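Local coordinates for N-formylglutamate amidohydrolase (PDB 2Q7S), which binds a zinc ion and is probably a hydrolase of the N-formylglutamate amidohydrolase family, at residues Val58-Glu63 with Glu266-Leu271; Pro66-Thr71 with Leu278-Ala283; Ala75-Pro78 with Asp83-Arg86; Phe193-Arg198 with Gly206-Val211; Arg213-Arg216 with Thr221-Arg224. All coordinates share one frame; numbering follows the deposited sequence.

Contact 1: Val58-Glu63 with Glu266-Leu271; sequences VDALWE and EGFATL
Leu61 and Leu271 lie nearest across this contact, with their CA atoms 7.2 Å apart, where the short helix 58-61 meets the first turns of the long C-terminal helix 267-289. This is helix-helix packing in an alpha/beta fold: Leu61 and Leu271 also rest on Ile251 of strand 244-252, so both helices bear on the central sheet. The short helix ends at once, since Trp62 is the first residue to leave helical geometry, yet Trp62 N still bonds back to Val58 O.

Between the two segments the packing is apolar; one residue farther along the long helix, Gln272 NE2 bonds to Ala60 O. Leu61 does most of the work. Its CG stands anti to the carbonyl carbon (chi1 -78°), and the branch beyond reaches over to the long helix, where CD2 meets two side chains at once. One is Phe268, whose CE1 lies 3.5 Å from Leu61 CD2, the methyl coming in at a slant to the ring. The other is Leu271, whose CD2 is 3.8 Å from the same Leu61 CD2, while Leu61 CD1 also lies 3.9 Å from Leu271 CD2.

Around the contact, Arg264 makes a cation-pi contact with the Phe268 ring. The zinc ion is about 11 Å from the Leu61 side chain. With Phe268 turned so that CG is anti to its backbone N (chi1 -175°), the far end of the ring arrives at Ala60, whose CB sits near the ring plane, 4.0 Å from Phe268 CZ.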
# COMPACT_ATOMS: atom_id res chain seq x y z
N VAL A 58 -7.51 1.11 5.69
CA VAL A 58 -6.24 0.41 6.00
C VAL A 58 -5.34 1.24 6.87
O VAL A 58 -4.67 0.74 7.78
CB VAL A 58 -5.47 -0.04 4.71
CG1 VAL A 58 -4.03 -0.34 5.02
CG2 VAL A 58 -6.18 -1.26 4.15
N ASP A 59 -5.40 2.53 6.67
CA ASP A 59 -4.67 3.43 7.55
C ASP A 59 -5.17 3.43 9.01
O ASP A 59 -4.35 3.49 9.92
CB ASP A 59 -4.59 4.82 6.95
CG ASP A 59 -5.91 5.51 6.90
OD1 ASP A 59 -6.93 4.90 6.49
OD2 ASP A 59 -5.90 6.69 7.29
N ALA A 60 -6.48 3.34 9.22
CA ALA A 60 -7.08 3.29 10.58
C ALA A 60 -6.82 1.92 11.23
O ALA A 60 -6.65 1.84 12.45
CB ALA A 60 -8.60 3.59 10.54
N LEU A 61 -6.74 0.86 10.41
CA LEU A 61 -6.43 -0.51 10.91
C LEU A 61 -5.06 -0.51 11.56
O LEU A 61 -4.87 -1.13 12.61
CB LEU A 61 -6.45 -1.56 9.83
CG LEU A 61 -7.80 -2.11 9.31
CD1 LEU A 61 -7.52 -3.04 8.14
CD2 LEU A 61 -8.57 -2.80 10.43
N TRP A 62 -4.13 0.23 10.96
CA TRP A 62 -2.78 0.32 11.50
C TRP A 62 -2.49 1.56 12.32
O TRP A 62 -1.32 1.97 12.42
CB TRP A 62 -1.78 0.17 10.37
CG TRP A 62 -1.80 -1.17 9.65
CD1 TRP A 62 -2.56 -1.50 8.56
CD2 TRP A 62 -0.95 -2.31 9.89
NE1 TRP A 62 -2.26 -2.78 8.13
CE2 TRP A 62 -1.26 -3.28 8.91
CE3 TRP A 62 0.04 -2.60 10.84
CZ2 TRP A 62 -0.63 -4.53 8.86
CZ3 TRP A 62 0.67 -3.88 10.80
CH2 TRP A 62 0.33 -4.80 9.81
N GLU A 63 -3.51 2.15 12.91
CA GLU A 63 -3.31 3.35 13.77
C GLU A 63 -2.21 3.26 14.85
O GLU A 63 -1.61 4.25 15.14
CB GLU A 63 -4.62 3.77 14.46
CG GLU A 63 -5.17 2.73 15.38
CD GLU A 63 -6.01 3.28 16.49
OE1 GLU A 63 -6.61 4.38 16.31
OE2 GLU A 63 -6.10 2.60 17.53
N GLU A 266 -18.11 -5.90 11.82
CA GLU A 266 -17.86 -6.35 13.18
C GLU A 266 -16.40 -6.83 13.41
O GLU A 266 -15.89 -6.77 14.53
CB GLU A 266 -18.87 -7.45 13.54
CG GLU A 266 -18.76 -8.70 12.64
N GLY A 267 -15.73 -7.26 12.33
CA GLY A 267 -14.36 -7.69 12.39
C GLY A 267 -13.38 -6.52 12.46
O GLY A 267 -12.22 -6.72 12.85
N PHE A 268 -13.82 -5.31 12.10
CA PHE A 268 -12.90 -4.17 12.14
C PHE A 268 -12.17 -4.04 13.50
O PHE A 268 -10.95 -4.00 13.55
CB PHE A 268 -13.59 -2.82 11.81
CG PHE A 268 -12.62 -1.67 11.73
CD1 PHE A 268 -11.97 -1.37 10.54
CD2 PHE A 268 -12.29 -0.94 12.87
CE1 PHE A 268 -11.01 -0.33 10.49
CE2 PHE A 268 -11.34 0.08 12.81
CZ PHE A 268 -10.72 0.40 11.61
N ALA A 269 -12.95 -3.93 14.58
CA ALA A 269 -12.44 -3.69 15.93
C ALA A 269 -11.43 -4.74 16.37
O ALA A 269 -10.35 -4.41 16.86
CB ALA A 269 -13.59 -3.65 16.93
N THR A 270 -11.81 -5.99 16.21
CA THR A 270 -10.95 -7.14 16.56
C THR A 270 -9.70 -7.20 15.69
O THR A 270 -8.60 -7.47 16.20
CB THR A 270 -11.75 -8.50 16.57
OG1 THR A 270 -12.30 -8.75 15.28
CG2 THR A 270 -12.87 -8.43 17.54
N LEU A 271 -9.81 -6.87 14.39
CA LEU A 271 -8.62 -6.86 13.56
C LEU A 271 -7.65 -5.74 13.93
O LEU A 271 -6.42 -5.96 14.04
CB LEU A 271 -8.98 -6.76 12.08
CG LEU A 271 -7.80 -6.84 11.14
CD1 LEU A 271 -7.13 -8.22 11.23
CD2 LEU A 271 -8.26 -6.50 9.73

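Contact 2: Pro66-Thr71 with Leu278-Ala283; sequences PRVGGT and LTLRIA
Val68 bears on Thr279, Leu280 and Ala283 of helix 267-289. It carries the whole contact from its side, and its CA comes within 6.0 Å of the CA of Leu280. The valine is turned so that CG1 is anti to its own carbonyl carbon (chi1 -54°) and CG2 sits between the backbone N and the carbonyl carbon, which sends the two methyls to different parts of the helix surface.

CG2 goes between Thr279 and Ala283, residues one helical turn apart. Val68 CG2 and Thr279 CG2 are 3.5 Å apart, closer than usual for two methyls, with the side chains crossing at about a right angle. Val68 CG2 also lies 3.7 Å from Ala283 CB, and that small methyl is 3.7 Å from Val68 O as well. CG1 of Val68 takes the outer side, 4.0 Å from Leu280 CD1, where the solvent-exposed leucine bends its CD1 inward. Thr279 meets the valine with its methyl, while its OG1 is bonded to Leu275 O one turn back.

At Gly69 the chain swings through a phi of 108°, a backbone shape in which any CB would press on the carbonyl O of Val68. The main chain of Gly69 pairs with Leu24, and Gly70 then passes the chain on to Thr71, which bonds with Leu26 and Cys28 as strand 71-75 begins. The whole is plain packing away from the zinc site: through one valine, the connection from helix 58-61 into strand 71-75 is packed against the C-terminal helix of an alpha/beta fold.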
# COMPACT_ATOMS: atom_id res chain seq x y z
N PRO A 66 2.36 4.86 14.99
CA PRO A 66 2.97 6.00 15.65
C PRO A 66 2.91 5.89 17.19
O PRO A 66 3.76 6.42 17.88
CB PRO A 66 2.14 7.19 15.11
CG PRO A 66 0.85 6.62 14.90
CD PRO A 66 1.14 5.32 14.29
N ARG A 67 2.00 5.06 17.70
CA ARG A 67 1.85 4.84 19.14
C ARG A 67 2.96 3.98 19.68
O ARG A 67 3.16 3.96 20.85
CB ARG A 67 0.51 4.15 19.46
CG ARG A 67 -0.74 4.94 18.97
CD ARG A 67 -2.04 4.15 19.23
NE ARG A 67 -2.34 4.18 20.66
CZ ARG A 67 -3.01 3.24 21.35
NH1 ARG A 67 -3.56 2.20 20.75
NH2 ARG A 67 -3.23 3.42 22.63
N VAL A 68 3.65 3.24 18.82
CA VAL A 68 4.74 2.41 19.24
C VAL A 68 6.09 2.94 18.73
O VAL A 68 7.09 2.29 18.89
CB VAL A 68 4.54 0.91 18.85
CG1 VAL A 68 3.21 0.42 19.37
CG2 VAL A 68 4.67 0.71 17.30
N GLY A 69 6.13 4.15 18.16
CA GLY A 69 7.41 4.74 17.74
C GLY A 69 7.62 4.80 16.24
O GLY A 69 8.55 5.45 15.78
N GLY A 70 6.71 4.21 15.47
CA GLY A 70 6.78 4.23 13.99
C GLY A 70 6.21 5.46 13.33
O GLY A 70 5.63 6.35 13.97
N THR A 71 6.35 5.50 12.01
CA THR A 71 5.77 6.58 11.23
C THR A 71 4.78 5.97 10.26
O THR A 71 5.07 4.98 9.61
CB THR A 71 6.84 7.39 10.45
OG1 THR A 71 7.68 8.06 11.38
CG2 THR A 71 6.18 8.46 9.59
N LEU A 278 0.19 -6.76 17.18
CA LEU A 278 1.24 -7.22 16.25
C LEU A 278 2.29 -6.09 16.11
O LEU A 278 3.49 -6.34 16.10
CB LEU A 278 0.66 -7.56 14.86
CG LEU A 278 1.71 -7.72 13.76
CD1 LEU A 278 2.53 -8.97 14.02
CD2 LEU A 278 1.07 -7.67 12.33
N THR A 279 1.82 -4.85 16.08
CA THR A 279 2.69 -3.67 15.83
C THR A 279 3.62 -3.44 17.00
O THR A 279 4.76 -3.04 16.82
CB THR A 279 1.82 -2.39 15.44
OG1 THR A 279 1.10 -2.62 14.21
CG2 THR A 279 2.68 -1.17 15.20
N LEU A 280 3.12 -3.66 18.21
CA LEU A 280 3.90 -3.54 19.40
C LEU A 280 5.03 -4.58 19.32
O LEU A 280 6.21 -4.29 19.58
CB LEU A 280 3.03 -3.76 20.66
CG LEU A 280 3.68 -3.57 22.04
CD1 LEU A 280 4.45 -2.22 22.13
CD2 LEU A 280 2.63 -3.67 23.17
N ARG A 281 4.67 -5.79 18.92
CA ARG A 281 5.69 -6.82 18.77
C ARG A 281 6.76 -6.49 17.71
O ARG A 281 7.94 -6.77 17.89
CB ARG A 281 5.01 -8.13 18.45
CG ARG A 281 5.95 -9.31 18.45
CD ARG A 281 6.51 -9.62 19.85
NE ARG A 281 7.55 -10.61 19.68
CZ ARG A 281 8.81 -10.35 19.33
NH1 ARG A 281 9.24 -9.10 19.14
NH2 ARG A 281 9.65 -11.37 19.17
N ILE A 282 6.35 -5.91 16.59
CA ILE A 282 7.27 -5.49 15.55
C ILE A 282 8.17 -4.37 16.06
O ILE A 282 9.32 -4.37 15.73
CB ILE A 282 6.52 -5.00 14.28
CG1 ILE A 282 5.71 -6.13 13.61
CG2 ILE A 282 7.45 -4.32 13.24
CD1 ILE A 282 4.87 -5.62 12.39
N ALA A 283 7.64 -3.44 16.86
CA ALA A 283 8.43 -2.31 17.40
C ALA A 283 9.56 -2.86 18.25
O ALA A 283 10.69 -2.42 18.15
CB ALA A 283 7.57 -1.31 18.22

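Contact 3: Ala75-Pro78 with Asp83-Arg86; sequences ATFP and DPNR
Phe77 reaches across to Pro84, joining two parts of the long connection between strands 71-75 and 96-97. At CB the phenylalanine takes the least roomy of its three settings, with CG between the backbone N and the carbonyl carbon (chi1 53°). That torsion folds the ring back so that one of its faces lies over Ala75 CB, which is displaced toward the rim. Farther out, the CE2 side does the touching: Phe77 CE2 is 3.6 Å from Pro84 CG and 3.8 Å from Pro84 CD. At the tip, Phe77 CZ lies 3.7 Å from the same Pro84 CG. The proline approaches the ring at a slant. Tyr144 of helix 134-163 meets the Phe77 ring too, and Tyr148 of that helix touches both Ala75 and Pro84.

Pro84 is held in place by the turn it belongs to. Asp83 to Arg86 form a type I beta turn, with Arg86 N bonded to Asp83 O at 3.1 Å. An Asx turn is laid over it: Asn85 N gives its hydrogen to Asp83 OD1 at 2.9 Å, bent to 154° and coming from above the carboxylate plane. The other oxygen, Asp83 OD2, stands over the face of the Arg86 guanidinium, 3.3 Å from NH1, an attraction of charge alone, and it also forms a salt bridge with Arg79 NE.

Asp83 OD1 takes a second bond, from His32 NE2. His32, Asp55 and His172 bind the zinc ion, so this turn is part of the second shell of a zinc site, with Phe77 and Ala75 packed against its proline.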
# COMPACT_ATOMS: atom_id res chain seq x y z
N ALA A 75 -2.07 8.14 1.92
CA ALA A 75 -2.65 8.96 0.83
C ALA A 75 -4.09 9.41 1.09
O ALA A 75 -4.91 8.64 1.60
CB ALA A 75 -2.60 8.21 -0.50
N THR A 76 -4.42 10.65 0.75
CA THR A 76 -5.79 11.13 0.92
C THR A 76 -6.53 11.10 -0.44
O THR A 76 -7.76 11.09 -0.50
CB THR A 76 -5.87 12.57 1.53
OG1 THR A 76 -5.08 13.44 0.75
CG2 THR A 76 -5.37 12.65 2.98
N PHE A 77 -5.77 11.08 -1.52
CA PHE A 77 -6.32 10.96 -2.86
C PHE A 77 -6.54 9.50 -3.18
O PHE A 77 -5.86 8.63 -2.61
CB PHE A 77 -5.40 11.58 -3.89
CG PHE A 77 -4.01 11.08 -3.85
CD1 PHE A 77 -3.08 11.68 -2.97
CD2 PHE A 77 -3.61 10.01 -4.65
CE1 PHE A 77 -1.84 11.22 -2.85
CE2 PHE A 77 -2.31 9.56 -4.54
CZ PHE A 77 -1.42 10.17 -3.68
N PRO A 78 -7.44 9.21 -4.15
CA PRO A 78 -7.71 7.82 -4.45
C PRO A 78 -6.67 7.23 -5.38
O PRO A 78 -6.19 7.89 -6.32
CB PRO A 78 -9.11 7.87 -5.10
CG PRO A 78 -9.50 9.36 -5.18
CD PRO A 78 -8.23 10.11 -5.01
N ASP A 83 -1.93 6.20 -8.60
CA ASP A 83 -1.57 5.11 -7.69
C ASP A 83 -0.13 5.30 -7.25
O ASP A 83 0.77 5.00 -8.03
CB ASP A 83 -1.69 3.79 -8.41
CG ASP A 83 -1.47 2.62 -7.50
OD1 ASP A 83 -0.87 2.78 -6.42
OD2 ASP A 83 -1.94 1.52 -7.87
N PRO A 84 0.09 5.72 -5.98
CA PRO A 84 1.47 5.90 -5.54
C PRO A 84 2.35 4.66 -5.46
O PRO A 84 3.55 4.83 -5.30
CB PRO A 84 1.34 6.53 -4.15
CG PRO A 84 -0.07 6.78 -3.93
CD PRO A 84 -0.86 6.02 -4.90
N ASN A 85 1.77 3.45 -5.53
CA ASN A 85 2.53 2.21 -5.48
C ASN A 85 2.99 1.78 -6.83
O ASN A 85 3.44 0.65 -7.00
CB ASN A 85 1.72 1.06 -4.84
CG ASN A 85 2.38 0.53 -3.59
OD1 ASN A 85 3.13 1.25 -2.93
ND2 ASN A 85 2.18 -0.73 -3.31
N ARG A 86 2.78 2.62 -7.83
CA ARG A 86 3.31 2.28 -9.16
C ARG A 86 4.46 3.22 -9.40
O ARG A 86 4.54 4.29 -8.79
CB ARG A 86 2.23 2.43 -10.24
CG ARG A 86 1.02 1.51 -10.05
CD ARG A 86 1.36 0.01 -10.03
NE ARG A 86 0.19 -0.83 -9.87
CZ ARG A 86 -0.32 -1.28 -8.71
NH1 ARG A 86 0.19 -0.96 -7.52
NH2 ARG A 86 -1.41 -2.05 -8.73

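Contact 4: Phe193-Arg198 with Gly206-Val211; sequences FVLGDR and GLVDLV
Leu195 on strand 193-196 faces Val208 and Val211 of helix 205-217, and this apolar trio makes up most of the contact. The CA atoms of Leu195 and Val208 are 7.6 Å apart. Leu195 holds CG anti to its carbonyl carbon (chi1 -57°), with its branched end against the helix. There CD1 reaches both valines, lying 4.1 Å from Val208 CG1 and 4.0 Å from Val211 CG1. Leu195 CD2 adds a further touch on Val211 CG1 at 4.1 Å. Leucine and Val208 run past each other in opposite directions, whereas Val211, one helical turn on, crosses it at a slant. Ile249 of the neighbouring strand 244-252 touches Leu195, while Ile282 of the C-terminal helix touches Val211.

The second kind of contact sets a carboxylate against methyls. Asp197, just beyond the end of the strand, brings OD2 to 3.6 Å from Val208 CG2 and 4.0 Å from Val208 CG1. Its other oxygen, OD1, receives hydrogen bonds from Gly200 N and Asn225 ND2, outside both segments. Those two bonds tie the buried aspartate to the loop ahead and to the chain beyond strand 222-224, and probably fix how the carboxylate is turned.

Strand, helix and the next parallel strand, 222-224, form a beta-alpha-beta unit, and this is the first half of its crossover. No hydrogen bond joins these two segments, so here helix and strand meet by methyl packing, while a polar tie of the same helix runs to strand 222-224, through the salt bridge of Asp209 OD1 with Arg224 NH2.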
# COMPACT_ATOMS: atom_id res chain seq x y z
N PHE A 193 -4.00 -12.83 5.26
CA PHE A 193 -2.84 -11.93 5.10
C PHE A 193 -1.96 -12.52 4.03
O PHE A 193 -1.70 -13.72 4.06
CB PHE A 193 -2.02 -11.86 6.37
CG PHE A 193 -2.62 -11.00 7.43
CD1 PHE A 193 -3.64 -11.47 8.23
CD2 PHE A 193 -2.20 -9.67 7.58
CE1 PHE A 193 -4.24 -10.64 9.17
CE2 PHE A 193 -2.79 -8.86 8.58
CZ PHE A 193 -3.79 -9.35 9.34
N VAL A 194 -1.53 -11.69 3.09
CA VAL A 194 -0.49 -12.03 2.14
C VAL A 194 0.68 -11.10 2.39
O VAL A 194 0.50 -9.86 2.52
CB VAL A 194 -0.96 -11.94 0.63
CG1 VAL A 194 0.17 -12.31 -0.34
CG2 VAL A 194 -2.18 -12.86 0.40
N LEU A 195 1.86 -11.70 2.50
CA LEU A 195 3.12 -10.99 2.77
C LEU A 195 4.01 -11.10 1.52
O LEU A 195 4.37 -12.17 1.12
CB LEU A 195 3.84 -11.64 3.95
CG LEU A 195 3.04 -11.72 5.24
CD1 LEU A 195 3.85 -12.43 6.36
CD2 LEU A 195 2.56 -10.33 5.67
N GLY A 196 4.29 -9.96 0.88
CA GLY A 196 5.12 -9.92 -0.31
C GLY A 196 6.48 -9.32 0.01
O GLY A 196 6.57 -8.21 0.52
N ASP A 197 7.52 -10.07 -0.31
CA ASP A 197 8.89 -9.63 -0.14
C ASP A 197 9.74 -10.08 -1.34
O ASP A 197 10.95 -10.31 -1.22
CB ASP A 197 9.40 -10.15 1.21
CG ASP A 197 9.49 -11.73 1.26
OD1 ASP A 197 9.19 -12.44 0.26
OD2 ASP A 197 9.94 -12.27 2.29
N ARG A 198 9.09 -10.19 -2.51
CA ARG A 198 9.73 -10.52 -3.80
C ARG A 198 10.50 -11.81 -3.63
O ARG A 198 11.70 -11.84 -3.78
CB ARG A 198 10.64 -9.36 -4.31
CG ARG A 198 9.93 -8.00 -4.31
CD ARG A 198 9.07 -7.79 -5.50
NE ARG A 198 9.92 -7.62 -6.66
CZ ARG A 198 9.62 -6.93 -7.75
NH1 ARG A 198 8.45 -6.32 -7.91
NH2 ARG A 198 10.54 -6.86 -8.70
N GLY A 206 13.81 -12.74 9.57
CA GLY A 206 13.31 -12.81 10.94
C GLY A 206 12.02 -12.01 11.12
O GLY A 206 11.13 -12.41 11.87
N LEU A 207 11.89 -10.89 10.42
CA LEU A 207 10.68 -10.08 10.52
C LEU A 207 9.48 -10.71 9.82
O LEU A 207 8.36 -10.66 10.34
CB LEU A 207 10.87 -8.65 10.05
CG LEU A 207 9.62 -7.75 10.16
CD1 LEU A 207 9.10 -7.65 11.60
CD2 LEU A 207 9.88 -6.37 9.61
N VAL A 208 9.71 -11.28 8.64
CA VAL A 208 8.64 -12.00 7.93
C VAL A 208 8.18 -13.21 8.81
O VAL A 208 6.99 -13.50 8.90
CB VAL A 208 9.08 -12.45 6.49
CG1 VAL A 208 7.89 -12.84 5.65
CG2 VAL A 208 9.86 -11.33 5.80
N ASP A 209 9.14 -13.89 9.45
CA ASP A 209 8.85 -15.04 10.31
C ASP A 209 8.00 -14.58 11.50
O ASP A 209 7.01 -15.22 11.84
CB ASP A 209 10.13 -15.67 10.89
CG ASP A 209 10.92 -16.53 9.88
OD1 ASP A 209 10.47 -16.78 8.74
OD2 ASP A 209 12.03 -16.95 10.27
N LEU A 210 8.42 -13.46 12.11
CA LEU A 210 7.69 -12.83 13.23
C LEU A 210 6.25 -12.53 12.84
O LEU A 210 5.33 -12.98 13.50
CB LEU A 210 8.40 -11.54 13.70
CG LEU A 210 7.91 -10.81 14.97
CD1 LEU A 210 7.46 -11.76 16.10
CD2 LEU A 210 9.02 -9.94 15.49
N VAL A 211 6.05 -11.80 11.76
CA VAL A 211 4.70 -11.37 11.38
C VAL A 211 3.81 -12.58 11.07
O VAL A 211 2.67 -12.68 11.55
CB VAL A 211 4.72 -10.37 10.17
CG1 VAL A 211 3.31 -10.14 9.65
CG2 VAL A 211 5.42 -9.03 10.57

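Contact 5: Arg213-Arg216 with Thr221-Arg224; sequences RELR and TVAR
Arg216 and Leu215, near the end of helix 205-217, close on Val222 of strand 222-224 by one direct hydrogen bond, a water bridge and methyl packing. The direct bond runs from Arg216 NH2 to Val222 O at 3.0 Å, fairly straight at 158°. It does not use a lone pair: the nitrogen stands above the carbonyl plane, 36° out of it, while the oxygen lies at the edge of the guanidinium and slightly tilted from its plane.

Water 1 supplies the bridge. It accepts from Val222 N at 2.9 Å and, weakly, from Arg216 NE at 2.9 Å, so that arginine and water together attend to both the N-H and the carbonyl of one valine.

Packing is the third element. Val222 points its side chain at the helix, and CG2 lies 3.6 Å from Leu215 CB and 3.9 Å from Arg216 CG. The arginine's stem crosses the valine at a slant, and its straight chain from CG to NE carries the guanidinium to the strand backbone. Arg224 NE is 6.3 Å from Arg216 NH2. Glu212 probably tempers these like charges, since it forms a salt bridge with Arg224 NE and a long, weak ion pair with Arg216 NH1.

Thr221 and Ala223 make their backbone bonds with Phe193 and Leu195 of strand 193-196, whereas Val222 turns its N and O outward, for 222-224 is an outermost strand of the sheet within this chain. The return of helix 205-217 onto the edge strand it leads into completes the second half of the beta-alpha-beta crossover 193-196, 205-217, 222-224.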
# COMPACT_ATOMS: atom_id res chain seq x y z
N ARG A 213 4.09 -15.75 12.12
CA ARG A 213 3.86 -16.53 13.35
C ARG A 213 2.86 -15.83 14.26
O ARG A 213 1.92 -16.44 14.75
CB ARG A 213 5.20 -16.73 14.08
CG ARG A 213 5.10 -17.37 15.47
CD ARG A 213 6.47 -17.73 16.03
NE ARG A 213 7.37 -16.57 16.18
CZ ARG A 213 8.51 -16.34 15.49
NH1 ARG A 213 8.95 -17.20 14.55
NH2 ARG A 213 9.22 -15.24 15.74
N GLU A 214 3.05 -14.54 14.48
CA GLU A 214 2.11 -13.77 15.34
C GLU A 214 0.68 -13.81 14.78
O GLU A 214 -0.25 -14.06 15.51
CB GLU A 214 2.61 -12.33 15.54
CG GLU A 214 3.90 -12.26 16.38
CD GLU A 214 3.65 -12.58 17.85
OE1 GLU A 214 2.58 -12.17 18.35
OE2 GLU A 214 4.50 -13.26 18.49
N LEU A 215 0.52 -13.61 13.46
CA LEU A 215 -0.81 -13.65 12.85
C LEU A 215 -1.46 -15.01 12.85
O LEU A 215 -2.64 -15.12 13.15
CB LEU A 215 -0.76 -13.09 11.39
CG LEU A 215 -0.55 -11.58 11.36
CD1 LEU A 215 -0.46 -11.12 9.98
CD2 LEU A 215 -1.64 -10.79 12.10
N ARG A 216 -0.71 -16.07 12.50
CA ARG A 216 -1.21 -17.45 12.65
C ARG A 216 -1.56 -17.82 14.09
O ARG A 216 -2.50 -18.54 14.32
CB ARG A 216 -0.21 -18.47 12.08
CG ARG A 216 -0.10 -18.40 10.59
CD ARG A 216 1.03 -19.27 10.09
NE ARG A 216 0.99 -19.35 8.65
CZ ARG A 216 1.92 -19.94 7.90
NH1 ARG A 216 3.02 -20.46 8.44
NH2 ARG A 216 1.79 -19.96 6.59
N THR A 221 -4.99 -16.89 8.60
CA THR A 221 -4.18 -17.62 7.62
C THR A 221 -3.25 -16.61 6.98
O THR A 221 -3.59 -15.41 6.86
CB THR A 221 -5.09 -18.32 6.57
OG1 THR A 221 -5.93 -17.36 5.95
CG2 THR A 221 -5.96 -19.40 7.29
N VAL A 222 -2.03 -17.06 6.68
CA VAL A 222 -0.97 -16.20 6.13
C VAL A 222 -0.36 -16.97 4.95
O VAL A 222 -0.09 -18.16 5.08
CB VAL A 222 0.11 -15.80 7.19
CG1 VAL A 222 1.18 -14.87 6.59
CG2 VAL A 222 -0.53 -15.17 8.43
N ALA A 223 -0.22 -16.31 3.81
CA ALA A 223 0.51 -16.83 2.63
C ALA A 223 1.63 -15.85 2.34
O ALA A 223 1.46 -14.64 2.54
CB ALA A 223 -0.42 -16.96 1.37
N ARG A 224 2.78 -16.35 1.88
CA ARG A 224 3.87 -15.50 1.39
C ARG A 224 3.80 -15.51 -0.12
O ARG A 224 3.64 -16.56 -0.72
CB ARG A 224 5.23 -16.04 1.83
CG ARG A 224 5.42 -16.04 3.34
CD ARG A 224 6.87 -16.34 3.74
NE ARG A 224 6.98 -16.62 5.17
CZ ARG A 224 8.11 -16.52 5.86
NH1 ARG A 224 9.24 -16.15 5.26
NH2 ARG A 224 8.11 -16.75 7.16
O HOH W 1 -1.58 -19.85 7.48

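Overall arrangement
From the N terminus, 58-63 opens contact 1 and 66-71 opens contact 2; both wait some 200 residues for the C-terminal helix 267-289. In between, contact 3 closes a short loop by the zinc site, and later contacts 4 and 5 close one after the other, bracketing helix 205-217 between neighbouring strands 193-196 and 222-224. All three are nested inside the long loops of contacts 1 and 2, which cross, their segments alternating. Helix 267-289 is the common tie: Thr279 touches Trp62, Ile282 packs on Val211, and Leu278 on Glu214 and Leu215. Contacts 4 and 5 are further joined by the Asp209-Arg224 salt bridge.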